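Local coordinates for DUF1436 domain-containing protein (Neisseria meningitidis, PDB 2GKP) that is of unknown function but is probably an immunity protein that neutralises the toxin of a contact-dependent growth inhibition system, at residues Met4-Gln8 with Leu59-Ala63. Sequence-based numbering, arbitrary orientation. Where two conformers were deposited one is given.
Sequences MTFNQ and LQALA
An extended chain terminus can be laid against a helix by a few apolar side chains and one water, with no direct hydrogen bond; Met4-Gln8 and Leu59-Ala63 illustrate this. Residues 5-8 have extended backbone angles, whereas 59-63 is the last turn of helix 51-63, with Ala63 N hydrogen-bonded to Leu59 O (2.9 Å). The closest CA pair is Met4 and Ala63, 6.7 Å apart, and the two segments together bury 267 Å².

On the arm, the apolar packing comes from Met4 and Phe6. Met4, a selenomethionine whose chi1 of 13° lies between wells, brings SE to 3.7 Å from Leu59 CB and 3.5 Å from Leu59 O; chi2 in t and chi3 in p (42°) then place its CE 3.9 Å from both Gln60 CA and Ala63 CB. Phe6 points CA-to-CB sideways, yet with chi1 in m and chi2 at -63° its ring reaches the helix: CE1 is 3.6 Å from Ala63 CA and 4.0 Å from Leu62 CB. Leu62 C and Leu59 O meet the ring edge, the latter 3.8 Å from Phe6 CZ.

Polar linkage is indirect. One water donates to Thr5 O (2.7 Å) and to Ala63 O (2.8 Å), joining the two backbones.

Beyond the pair, Phe6 packs edge-to-face on Tyr12 and touches Leu118, and Leu62 reaches Ile116. The arrangement is surface packing of an N-terminal arm on the C-terminal turn of a helix that lies against an antiparallel sheet, within an alpha+beta fold consistent with the CdiI family.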
HETATM    1  N   MSE A   4     -15.894 -10.256  -0.877  0.50 31.57           N
HETATM    2  CA  MSE A   4     -14.634 -10.689  -0.192  0.50 31.13           C
HETATM    3  C   MSE A   4     -14.816 -10.889   1.295  0.50 31.22           C
HETATM    4  O   MSE A   4     -15.703 -10.305   1.912  0.50 30.99           O
HETATM    5  CB  MSE A   4     -13.464  -9.730  -0.463  0.50 31.08           C
HETATM    6  CG  MSE A   4     -13.849  -8.402  -1.096  0.50 31.61           C
HETATM    7 SE   MSE A   4     -12.358  -7.586  -2.048  0.40 32.42          SE
HETATM    8  CE  MSE A   4     -11.623  -9.159  -2.940  0.50 30.71           C
ATOM      9  N   THR A   5     -13.959 -11.732   1.860  1.00 31.38           N
ATOM     10  CA  THR A   5     -14.088 -12.133   3.245  1.00 31.81           C
ATOM     11  C   THR A   5     -13.095 -11.338   4.052  1.00 30.33           C
ATOM     12  O   THR A   5     -11.878 -11.427   3.853  1.00 31.35           O
ATOM     13  CB  THR A   5     -13.879 -13.647   3.430  1.00 32.38           C
ATOM     14  OG1 THR A   5     -14.781 -14.333   2.566  1.00 36.00           O
ATOM     15  CG2 THR A   5     -14.159 -14.088   4.866  1.00 33.40           C
ATOM     16  N   PHE A   6     -13.649 -10.515   4.927  1.00 28.11           N
ATOM     17  CA  PHE A   6     -12.892  -9.852   5.964  1.00 26.60           C
ATOM     18  C   PHE A   6     -13.440 -10.353   7.303  1.00 26.97           C
ATOM     19  O   PHE A   6     -14.653 -10.377   7.502  1.00 28.41           O
ATOM     20  CB  PHE A   6     -13.057  -8.333   5.823  1.00 24.81           C
ATOM     21  CG  PHE A   6     -12.465  -7.769   4.550  1.00 20.51           C
ATOM     22  CD1 PHE A   6     -11.093  -7.856   4.308  1.00 19.98           C
ATOM     23  CD2 PHE A   6     -13.289  -7.168   3.601  1.00 18.62           C
ATOM     24  CE1 PHE A   6     -10.544  -7.306   3.149  1.00 17.31           C
ATOM     25  CE2 PHE A   6     -12.747  -6.627   2.418  1.00 18.98           C
ATOM     26  CZ  PHE A   6     -11.365  -6.710   2.209  1.00 16.37           C
ATOM     27  N   ASN A   7     -12.546 -10.783   8.183  1.00 27.87           N
ATOM     28  CA  ASN A   7     -12.905 -11.309   9.498  1.00 28.41           C
ATOM     29  C   ASN A   7     -12.938 -10.243  10.577  1.00 29.44           C
ATOM     30  O   ASN A   7     -12.132  -9.303  10.577  1.00 29.12           O
ATOM     31  CB  ASN A   7     -11.915 -12.385   9.921  1.00 28.34           C
ATOM     32  CG  ASN A   7     -11.903 -13.564   8.988  1.00 29.39           C
ATOM     33  OD1 ASN A   7     -12.952 -14.035   8.559  1.00 31.28           O
ATOM     34  ND2 ASN A   7     -10.712 -14.058   8.669  1.00 29.51           N
ATOM     35  N   GLN A   8     -13.863 -10.398  11.516  1.00 29.85           N
ATOM     36  CA  GLN A   8     -13.934  -9.499  12.648  1.00 30.37           C
ATOM     37  C   GLN A   8     -12.698  -9.651  13.516  1.00 29.54           C
ATOM     38  O   GLN A   8     -12.162 -10.755  13.688  1.00 30.23           O
ATOM     39  CB  GLN A   8     -15.235  -9.737  13.429  1.00 31.51           C
ATOM     40  CG  GLN A   8     -15.963  -8.435  13.799  1.00 34.56           C
ATOM     41  CD  GLN A   8     -16.355  -7.509  12.608  1.00 38.77           C
ATOM     42  OE1 GLN A   8     -16.973  -6.457  12.824  1.00 39.02           O
ATOM     43  NE2 GLN A   8     -15.999  -7.887  11.377  1.00 39.26           N
ATOM     44  N   LEU A  59      -9.415  -2.833  -2.362  1.00 13.47           N
ATOM     45  CA  LEU A  59     -10.120  -3.919  -1.609  1.00 13.51           C
ATOM     46  C   LEU A  59      -9.520  -5.308  -1.875  1.00 14.02           C
ATOM     47  O   LEU A  59      -9.374  -6.136  -0.938  1.00 13.79           O
ATOM     48  CB  LEU A  59     -11.627  -3.917  -1.888  1.00 13.77           C
ATOM     49  CG  LEU A  59     -12.367  -2.720  -1.309  1.00 14.10           C
ATOM     50  CD1 LEU A  59     -13.751  -2.601  -1.968  1.00 15.78           C
ATOM     51  CD2 LEU A  59     -12.516  -2.829   0.218  1.00 15.79           C
ATOM     52  N   GLN A  60      -9.140  -5.591  -3.134  1.00 14.83           N
ATOM     53  CA  GLN A  60      -8.516  -6.873  -3.456  0.50 14.93           C
ATOM     54  C   GLN A  60      -7.169  -6.991  -2.729  1.00 14.68           C
ATOM     55  O   GLN A  60      -6.774  -8.037  -2.228  1.00 16.38           O
ATOM     56  CB  GLN A  60      -8.332  -7.000  -4.978  0.50 15.59           C
ATOM     57  CG  GLN A  60      -9.674  -7.167  -5.726  0.50 17.12           C
ATOM     58  CD  GLN A  60      -9.613  -7.010  -7.253  0.50 19.78           C
ATOM     59  OE1 GLN A  60      -8.668  -6.445  -7.837  0.50 22.39           O
ATOM     60  NE2 GLN A  60     -10.652  -7.532  -7.910  0.50 19.10           N
ATOM     61  N   ALA A  61      -6.415  -5.902  -2.724  1.00 14.16           N
ATOM     62  CA  ALA A  61      -5.120  -5.923  -2.034  1.00 13.55           C
ATOM     63  C   ALA A  61      -5.273  -6.167  -0.537  1.00 13.73           C
ATOM     64  O   ALA A  61      -4.528  -6.963   0.052  1.00 14.19           O
ATOM     65  CB  ALA A  61      -4.341  -4.616  -2.290  1.00 13.58           C
ATOM     66  N   LEU A  62      -6.255  -5.513   0.076  1.00 13.54           N
ATOM     67  CA  LEU A  62      -6.520  -5.725   1.490  1.00 13.19           C
ATOM     68  C   LEU A  62      -6.937  -7.163   1.762  1.00 13.78           C
ATOM     69  O   LEU A  62      -6.511  -7.726   2.766  1.00 13.78           O
ATOM     70  CB  LEU A  62      -7.609  -4.778   1.972  1.00 12.44           C
ATOM     71  CG  LEU A  62      -7.269  -3.284   2.130  1.00 12.28           C
ATOM     72  CD1 LEU A  62      -8.506  -2.421   2.171  1.00 13.06           C
ATOM     73  CD2 LEU A  62      -6.459  -3.082   3.381  1.00 11.90           C
ATOM     74  N   ALA A  63      -7.741  -7.750   0.882  1.00 13.68           N
ATOM     75  CA  ALA A  63      -8.235  -9.119   1.125  1.00 14.46           C
ATOM     76  C   ALA A  63      -7.099 -10.118   1.193  1.00 15.23           C
ATOM     77  O   ALA A  63      -7.223 -11.181   1.845  1.00 16.48           O
ATOM     78  CB  ALA A  63      -9.236  -9.511   0.083  1.00 16.16           C
TER
HETATM   79  O   HOH W   1      -9.553 -12.291   2.884  1.00 26.81           O